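Local coordinates for Pdx2 protein (Plasmodium falciparum, PDB 2ABW) that hydrolyses glutamine to glutamate and ammonia, which is channelled to the active site of Pdx1 for pyridoxal 5'-phosphate (vitamin B6) biosynthesis, at residues A[2-16]-A[27-39]. Residues are numbered along the deposited sequence; the frame is centred on the assembly and turned at random.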
ATOM      1  N   SER A   2       1.203 -16.350 -18.662  0.70 31.60           N
ATOM      2  CA  SER A   2       2.397 -15.533 -18.384  0.70 29.87           C
ATOM      3  C   SER A   2       2.678 -15.714 -16.865  0.70 28.30           C
ATOM      4  O   SER A   2       1.799 -16.216 -16.128  0.70 29.33           O
ATOM      5  CB  SER A   2       2.115 -14.061 -18.778  0.70 30.94           C
ATOM      6  OG  SER A   2       3.095 -13.214 -18.231  0.70 36.35           O
ATOM      7  N   GLU A   3       3.880 -15.407 -16.395  1.00 26.09           N
ATOM      8  CA  GLU A   3       4.158 -15.571 -14.970  1.00 25.12           C
ATOM      9  C   GLU A   3       4.186 -14.155 -14.397  1.00 24.25           C
ATOM     10  O   GLU A   3       5.034 -13.361 -14.827  1.00 28.08           O
ATOM     11  CB  GLU A   3       5.522 -16.153 -14.735  1.00 27.24           C
ATOM     12  CG  GLU A   3       5.681 -17.585 -15.259  1.00 32.41           C
ATOM     13  CD  GLU A   3       5.310 -18.524 -14.169  1.00 41.65           C
ATOM     14  OE1 GLU A   3       5.975 -18.381 -13.104  1.00 44.10           O
ATOM     15  OE2 GLU A   3       4.400 -19.358 -14.385  1.00 47.93           O
ATOM     16  N   ILE A   4       3.391 -13.875 -13.375  1.00 18.88           N
ATOM     17  CA  ILE A   4       3.412 -12.584 -12.681  1.00 19.63           C
ATOM     18  C   ILE A   4       3.941 -12.841 -11.280  1.00 18.29           C
ATOM     19  O   ILE A   4       3.522 -13.794 -10.602  1.00 19.30           O
ATOM     20  CB  ILE A   4       1.952 -12.094 -12.525  0.60 20.13           C
ATOM     21  CG1 ILE A   4       1.410 -11.668 -13.897  0.60 24.14           C
ATOM     22  CG2 ILE A   4       1.870 -11.000 -11.437  0.60 19.83           C
ATOM     23  CD1 ILE A   4       2.128 -10.522 -14.445  0.60 25.49           C
ATOM     24  N   THR A   5       4.949 -12.028 -10.854  1.00 17.41           N
ATOM     25  CA  THR A   5       5.514 -12.103  -9.520  1.00 16.41           C
ATOM     26  C   THR A   5       5.202 -10.824  -8.748  1.00 16.16           C
ATOM     27  O   THR A   5       5.545  -9.723  -9.206  1.00 17.46           O
ATOM     28  CB  THR A   5       7.033 -12.290  -9.558  1.00 18.19           C
ATOM     29  OG1 THR A   5       7.284 -13.523 -10.271  1.00 20.86           O
ATOM     30  CG2 THR A   5       7.607 -12.362  -8.107  1.00 18.95           C
ATOM     31  N   ILE A   6       4.516 -10.981  -7.636  1.00 16.27           N
ATOM     32  CA  ILE A   6       4.270  -9.892  -6.728  1.00 15.42           C
ATOM     33  C   ILE A   6       5.088 -10.131  -5.474  1.00 14.56           C
ATOM     34  O   ILE A   6       5.064 -11.229  -4.909  1.00 15.88           O
ATOM     35  CB  ILE A   6       2.767  -9.683  -6.392  1.00 16.51           C
ATOM     36  CG1 ILE A   6       2.099  -9.262  -7.688  1.00 14.72           C
ATOM     37  CG2 ILE A   6       2.646  -8.673  -5.253  1.00 16.97           C
ATOM     38  CD1 ILE A   6       0.567  -9.135  -7.595  1.00 16.67           C
ATOM     39  N   GLY A   7       5.811  -9.117  -5.051  1.00 13.23           N
ATOM     40  CA  GLY A   7       6.605  -9.229  -3.827  1.00 13.71           C
ATOM     41  C   GLY A   7       5.911  -8.568  -2.680  1.00 15.12           C
ATOM     42  O   GLY A   7       5.068  -7.618  -2.859  1.00 15.06           O
ATOM     43  N   VAL A   8       6.197  -9.055  -1.477  1.00 14.03           N
ATOM     44  CA  VAL A   8       5.725  -8.440  -0.215  1.00 15.86           C
ATOM     45  C   VAL A   8       6.925  -8.094   0.619  1.00 16.98           C
ATOM     46  O   VAL A   8       7.723  -8.940   0.964  1.00 16.02           O
ATOM     47  CB  VAL A   8       4.750  -9.320   0.564  1.00 17.06           C
ATOM     48  CG1 VAL A   8       4.290  -8.629   1.890  1.00 16.46           C
ATOM     49  CG2 VAL A   8       3.502  -9.606  -0.289  1.00 15.58           C
ATOM     50  N   LEU A   9       7.118  -6.809   0.913  1.00 16.43           N
ATOM     51  CA  LEU A   9       8.275  -6.366   1.747  0.70 17.60           C
ATOM     52  C   LEU A   9       8.146  -7.095   3.085  0.70 18.84           C
ATOM     53  O   LEU A   9       7.061  -7.165   3.659  0.70 18.06           O
ATOM     54  CB  LEU A   9       8.221  -4.836   1.878  1.00 16.50           C
ATOM     55  CG  LEU A   9       9.542  -4.333   2.505  1.00 19.64           C
ATOM     56  CD1 LEU A   9      10.728  -4.362   1.536  1.00 21.61           C
ATOM     57  CD2 LEU A   9       9.355  -2.888   3.009  1.00 23.09           C
ATOM     58  N   SER A  10       9.220  -7.716   3.552  0.70 18.27           N
ATOM     59  CA  SER A  10       9.097  -8.634   4.706  0.70 19.56           C
ATOM     60  C   SER A  10      10.010  -8.378   5.882  0.70 20.79           C
ATOM     61  O   SER A  10       9.946  -9.106   6.908  0.70 20.38           O
ATOM     62  CB  SER A  10       9.272 -10.043   4.225  0.70 18.17           C
ATOM     63  OG  SER A  10      10.598 -10.284   3.808  0.70 22.27           O
ATOM     64  N   LEU A  11      10.839  -7.376   5.725  0.70 21.80           N
ATOM     65  CA  LEU A  11      11.864  -7.061   6.712  0.70 23.62           C
ATOM     66  C   LEU A  11      11.299  -6.755   8.099  1.00 25.21           C
ATOM     67  O   LEU A  11      11.951  -7.071   9.095  1.00 25.95           O
ATOM     68  CB  LEU A  11      12.700  -5.898   6.187  1.00 25.14           C
ATOM     69  CG  LEU A  11      13.504  -6.244   4.911  1.00 24.90           C
ATOM     70  CD1 LEU A  11      14.051  -5.061   4.246  1.00 29.35           C
ATOM     71  CD2 LEU A  11      14.544  -7.293   5.176  1.00 30.94           C
ATOM     72  N   GLN A  12      10.123  -6.133   8.155  1.00 27.04           N
ATOM     73  CA  GLN A  12       9.519  -5.685   9.365  1.00 28.79           C
ATOM     74  C   GLN A  12       8.739  -6.810  10.060  1.00 31.30           C
ATOM     75  O   GLN A  12       8.223  -6.634  11.184  1.00 32.54           O
ATOM     76  CB  GLN A  12       8.594  -4.537   9.041  1.00 29.02           C
ATOM     77  CG  GLN A  12       7.332  -4.915   8.235  1.00 29.60           C
ATOM     78  CD  GLN A  12       7.498  -5.424   6.773  1.00 26.51           C
ATOM     79  OE1 GLN A  12       8.440  -5.094   6.027  1.00 26.76           O
ATOM     80  NE2 GLN A  12       6.480  -6.163   6.345  1.00 30.91           N
ATOM     81  N   GLY A  13       8.614  -7.958   9.411  1.00 31.64           N
ATOM     82  CA  GLY A  13       7.838  -9.058  10.033  1.00 32.03           C
ATOM     83  C   GLY A  13       6.319  -8.909   9.854  1.00 33.41           C
ATOM     84  O   GLY A  13       5.822  -7.978   9.203  1.00 34.72           O
ATOM     85  N   ASP A  14       5.590  -9.884  10.363  1.00 33.38           N
ATOM     86  CA  ASP A  14       4.139  -9.912  10.268  1.00 34.09           C
ATOM     87  C   ASP A  14       3.603  -9.804   8.851  1.00 31.48           C
ATOM     88  O   ASP A  14       2.518  -9.266   8.617  1.00 34.96           O
ATOM     89  CB  ASP A  14       3.549  -8.817  11.159  1.00 35.95           C
ATOM     90  CG  ASP A  14       3.685  -9.145  12.652  1.00 40.36           C
ATOM     91  OD1 ASP A  14       3.694 -10.346  13.067  1.00 47.73           O
ATOM     92  OD2 ASP A  14       3.763  -8.170  13.436  1.00 42.90           O
ATOM     93  N   PHE A  15       4.346 -10.364   7.911  1.00 28.34           N
ATOM     94  CA  PHE A  15       4.037 -10.196   6.507  1.00 25.45           C
ATOM     95  C   PHE A  15       3.283 -11.422   5.998  1.00 22.87           C
ATOM     96  O   PHE A  15       2.673 -11.376   4.914  1.00 21.38           O
ATOM     97  CB  PHE A  15       5.331 -10.014   5.706  1.00 25.26           C
ATOM     98  CG  PHE A  15       6.297 -11.157   5.874  1.00 25.42           C
ATOM     99  CD1 PHE A  15       6.181 -12.319   5.106  1.00 26.20           C
ATOM    100  CD2 PHE A  15       7.255 -11.097   6.872  1.00 28.67           C
ATOM    101  CE1 PHE A  15       7.024 -13.337   5.304  1.00 27.89           C
ATOM    102  CE2 PHE A  15       8.107 -12.142   7.094  1.00 27.41           C
ATOM    103  CZ  PHE A  15       8.007 -13.249   6.297  1.00 26.56           C
ATOM    104  N   GLU A  16       3.347 -12.548   6.693  1.00 21.76           N
ATOM    105  CA  GLU A  16       2.736 -13.777   6.166  1.00 23.44           C
ATOM    106  C   GLU A  16       1.244 -13.648   5.830  1.00 20.78           C
ATOM    107  O   GLU A  16       0.789 -14.161   4.785  1.00 19.92           O
ATOM    108  CB  GLU A  16       2.998 -15.022   7.028  1.00 25.43           C
ATOM    109  CG  GLU A  16       4.472 -15.289   7.041  1.00 30.75           C
ATOM    110  CD  GLU A  16       4.903 -16.669   6.542  1.00 34.64           C
ATOM    111  OE1 GLU A  16       4.423 -17.693   7.098  1.00 46.35           O
ATOM    112  OE2 GLU A  16       5.844 -16.739   5.685  1.00 41.95           O
ATOM    113  N   ILE A  27      -4.845 -17.822  -8.267  0.60 15.69           N
ATOM    114  CA  ILE A  27      -4.649 -17.470  -9.703  0.60 16.12           C
ATOM    115  C   ILE A  27      -3.435 -18.154 -10.318  0.60 17.29           C
ATOM    116  O   ILE A  27      -2.316 -17.814  -9.951  0.60 15.51           O
ATOM    117  CB  ILE A  27      -4.495 -15.932  -9.869  0.60 16.64           C
ATOM    118  CG1 ILE A  27      -5.755 -15.196  -9.447  0.60 17.23           C
ATOM    119  CG2 ILE A  27      -4.071 -15.558 -11.340  0.60 16.16           C
ATOM    120  CD1 ILE A  27      -5.619 -13.760  -9.391  0.60 15.23           C
ATOM    121  N   PRO A  28      -3.653 -19.063 -11.299  0.60 16.94           N
ATOM    122  CA  PRO A  28      -2.527 -19.862 -11.704  0.60 18.29           C
ATOM    123  C   PRO A  28      -1.213 -19.162 -11.955  0.60 18.23           C
ATOM    124  O   PRO A  28      -0.206 -19.698 -11.528  0.60 20.16           O
ATOM    125  CB  PRO A  28      -3.027 -20.611 -12.954  0.60 17.63           C
ATOM    126  CG  PRO A  28      -4.435 -20.779 -12.673  0.60 18.12           C
ATOM    127  CD  PRO A  28      -4.852 -19.465 -12.078  0.60 15.99           C
ATOM    128  N   SER A  29      -1.270 -18.016 -12.642  0.60 20.85           N
ATOM    129  CA  SER A  29      -0.127 -17.292 -13.187  0.60 20.54           C
ATOM    130  C   SER A  29       0.656 -16.530 -12.078  1.00 21.45           C
ATOM    131  O   SER A  29       1.741 -16.011 -12.353  1.00 21.55           O
ATOM    132  CB  SER A  29      -0.671 -16.256 -14.215  1.00 22.57           C
ATOM    133  OG  SER A  29      -1.093 -16.860 -15.395  1.00 22.03           O
ATOM    134  N   LEU A  30       0.115 -16.490 -10.840  1.00 19.32           N
ATOM    135  CA  LEU A  30       0.665 -15.657  -9.767  1.00 17.73           C
ATOM    136  C   LEU A  30       1.591 -16.407  -8.795  1.00 18.74           C
ATOM    137  O   LEU A  30       1.205 -17.385  -8.123  1.00 20.30           O
ATOM    138  CB  LEU A  30      -0.490 -15.053  -8.962  1.00 16.13           C
ATOM    139  CG  LEU A  30      -0.109 -14.153  -7.800  1.00 17.46           C
ATOM    140  CD1 LEU A  30       0.760 -12.977  -8.346  1.00 18.68           C
ATOM    141  CD2 LEU A  30      -1.355 -13.544  -7.150  1.00 16.58           C
ATOM    142  N   ASN A  31       2.810 -15.822  -8.640  1.00 20.11           N
ATOM    143  CA  ASN A  31       3.788 -16.211  -7.665  1.00 21.41           C
ATOM    144  C   ASN A  31       3.968 -15.078  -6.666  1.00 18.66           C
ATOM    145  O   ASN A  31       4.043 -13.929  -7.124  1.00 18.98           O
ATOM    146  CB  ASN A  31       5.131 -16.214  -8.405  1.00 23.27           C
ATOM    147  CG  ASN A  31       5.149 -17.162  -9.591  1.00 30.50           C
ATOM    148  OD1 ASN A  31       4.680 -18.319  -9.510  1.00 34.45           O
ATOM    149  ND2 ASN A  31       5.578 -16.629 -10.734  1.00 37.74           N
ATOM    150  N   ILE A  32       4.123 -15.395  -5.384  1.00 17.85           N
ATOM    151  CA  ILE A  32       4.420 -14.351  -4.373  1.00 17.04           C
ATOM    152  C   ILE A  32       5.738 -14.608  -3.759  1.00 17.66           C
ATOM    153  O   ILE A  32       6.091 -15.737  -3.459  1.00 18.47           O
ATOM    154  CB  ILE A  32       3.347 -14.322  -3.271  1.00 17.00           C
ATOM    155  CG1 ILE A  32       1.927 -14.194  -3.840  1.00 18.53           C
ATOM    156  CG2 ILE A  32       3.633 -13.237  -2.280  1.00 18.42           C
ATOM    157  CD1 ILE A  32       1.594 -12.849  -4.484  1.00 22.34           C
ATOM    158  N   ILE A  33       6.528 -13.528  -3.598  1.00 15.40           N
ATOM    159  CA  ILE A  33       7.819 -13.676  -2.922  1.00 17.43           C
ATOM    160  C   ILE A  33       7.994 -12.702  -1.831  1.00 16.94           C
ATOM    161  O   ILE A  33       7.396 -11.660  -1.860  1.00 17.28           O
ATOM    162  CB  ILE A  33       9.015 -13.564  -3.930  1.00 16.39           C
ATOM    163  CG1 ILE A  33       9.175 -12.189  -4.515  1.00 17.96           C
ATOM    164  CG2 ILE A  33       8.872 -14.578  -5.068  1.00 21.02           C
ATOM    165  CD1 ILE A  33      10.485 -11.986  -5.268  1.00 20.62           C
ATOM    166  N   GLN A  34       8.803 -13.055  -0.827  1.00 15.93           N
ATOM    167  CA  GLN A  34       9.202 -12.088   0.143  1.00 17.36           C
ATOM    168  C   GLN A  34      10.199 -11.193  -0.536  1.00 18.15           C
ATOM    169  O   GLN A  34      11.017 -11.638  -1.381  1.00 19.04           O
ATOM    170  CB  GLN A  34       9.899 -12.743   1.331  1.00 19.20           C
ATOM    171  CG  GLN A  34       9.048 -13.543   2.245  1.00 20.85           C
ATOM    172  CD  GLN A  34       9.899 -14.081   3.420  1.00 24.00           C
ATOM    173  OE1 GLN A  34      10.773 -13.371   3.937  1.00 26.91           O
ATOM    174  NE2 GLN A  34       9.623 -15.302   3.837  1.00 24.22           N
ATOM    175  N   VAL A  35      10.229  -9.931  -0.135  1.00 16.97           N
ATOM    176  CA  VAL A  35      11.272  -8.999  -0.593  1.00 15.50           C
ATOM    177  C   VAL A  35      12.038  -8.465   0.622  1.00 15.72           C
ATOM    178  O   VAL A  35      11.482  -7.871   1.527  1.00 16.14           O
ATOM    179  CB  VAL A  35      10.690  -7.841  -1.372  1.00 16.66           C
ATOM    180  CG1 VAL A  35      11.695  -6.730  -1.621  1.00 15.40           C
ATOM    181  CG2 VAL A  35       9.991  -8.420  -2.649  1.00 15.48           C
ATOM    182  N   ARG A  36      13.308  -8.773   0.656  1.00 17.09           N
ATOM    183  CA  ARG A  36      14.168  -8.429   1.777  1.00 18.49           C
ATOM    184  C   ARG A  36      15.370  -7.625   1.308  1.00 19.35           C
ATOM    185  O   ARG A  36      16.127  -7.134   2.118  1.00 19.47           O
ATOM    186  CB  ARG A  36      14.670  -9.751   2.352  1.00 18.26           C
ATOM    187  CG  ARG A  36      13.635 -10.718   2.796  1.00 25.34           C
ATOM    188  CD  ARG A  36      14.250 -12.122   2.744  1.00 29.49           C
ATOM    189  NE  ARG A  36      14.285 -12.595   1.331  1.00 33.68           N
ATOM    190  CZ  ARG A  36      15.214 -13.367   0.796  1.00 36.08           C
ATOM    191  NH1 ARG A  36      16.269 -13.758   1.502  1.00 42.41           N
ATOM    192  NH2 ARG A  36      15.114 -13.766  -0.462  1.00 37.48           N
ATOM    193  N   ASN A  37      15.563  -7.520  -0.015  1.00 17.64           N
ATOM    194  CA  ASN A  37      16.759  -6.893  -0.547  1.00 17.93           C
ATOM    195  C   ASN A  37      16.542  -6.523  -1.999  1.00 16.11           C
ATOM    196  O   ASN A  37      15.485  -6.831  -2.573  1.00 15.70           O
ATOM    197  CB  ASN A  37      17.941  -7.828  -0.364  1.00 17.02           C
ATOM    198  CG  ASN A  37      17.744  -9.144  -1.011  1.00 19.98           C
ATOM    199  OD1 ASN A  37      17.437  -9.225  -2.155  1.00 18.54           O
ATOM    200  ND2 ASN A  37      17.999 -10.231  -0.273  1.00 21.72           N
ATOM    201  N   VAL A  38      17.517  -5.873  -2.612  1.00 17.66           N
ATOM    202  CA  VAL A  38      17.396  -5.381  -3.977  1.00 17.25           C
ATOM    203  C   VAL A  38      17.335  -6.513  -5.022  1.00 17.82           C
ATOM    204  O   VAL A  38      16.697  -6.349  -6.065  1.00 16.41           O
ATOM    205  CB  VAL A  38      18.495  -4.370  -4.332  1.00 19.20           C
ATOM    206  CG1 VAL A  38      18.459  -3.145  -3.440  1.00 19.96           C
ATOM    207  CG2 VAL A  38      19.872  -4.999  -4.244  1.00 21.06           C
ATOM    208  N   HIS A  39      17.980  -7.643  -4.739  1.00 17.66           N
ATOM    209  CA  HIS A  39      17.887  -8.820  -5.652  1.00 17.48           C
ATOM    210  C   HIS A  39      16.405  -9.278  -5.750  1.00 17.48           C
ATOM    211  O   HIS A  39      15.857  -9.435  -6.813  1.00 18.11           O
ATOM    212  CB  HIS A  39      18.736  -9.940  -5.117  1.00 18.93           C
ATOM    213  CG  HIS A  39      18.762 -11.126  -6.022  1.00 22.49           C
ATOM    214  ND1 HIS A  39      18.222 -12.344  -5.663  1.00 30.69           N
ATOM    215  CD2 HIS A  39      19.212 -11.276  -7.295  1.00 28.05           C
ATOM    216  CE1 HIS A  39      18.288 -13.172  -6.687  1.00 28.80           C
ATOM    217  NE2 HIS A  39      18.921 -12.572  -7.679  1.00 28.16           N
TER
HETATM  218  O   HOH W   1       2.676 -19.884 -11.998  1.00 39.60           O
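Ile4 N donates to Ser29 O in the first of seven backbone hydrogen bonds that join the parallel strands 4-9 and 30-35, the last running from Ser10 N to Val35 O. At the first end, Asn31 ND2 donates to Glu3 OE1 (3.0 Å) in a nearly straight bond. The acceptor lies in the amide plane of Asn31, whereas the amide nitrogen stands above the carboxylate plane. A bend at chi2 (-90°) folds the Glu3 chain back toward its partner, and a water bridges Glu3 OE2 to Pro28 O. Beyond Asn31 on this face, Thr5 CG2 rests against Ile33 CG1 (3.9 Å), the two side chains crossing at about a right angle. Gly7 comes next, and Val35 CG2 packs directly on its CA (3.7 Å).

On the other face the packing of Ile4, Ile6, Val8, Leu30 and Ile32 is aliphatic, with Gln34 at its end. Leu30 CD1 touches both Ile4 CG2 (3.8 Å) and Ile6 CD1, while Ile32 sends CD1 to Ile6 CB (3.9 Å) and CG2 to Val8 CG2. Gln34, near the end of strand 30-35, meets Ser10 and Phe15, which follow strand 4-9: Ser10 OG donates to OE1 (3.1 Å), and CE1 and CZ of Phe15 approach CD (3.5 Å from CE1) with ring and amide planes 45° apart. Extension beyond CG (chi2 -178°) carries the Gln34 amide to both partners. Ser10 CB lies over one face of the Phe15 ring, toward its rim.

The pair belongs to a beta-alpha-beta crossover unit whose helix 16-23 packs on Val8 and Ile32; helix 204-219 touches Ile4 and Leu30, and helix 63-77 meets Leu11. Strand 30-35 forms an edge of the large mixed sheet, and strand 4-9 continues inward to strand 46-49.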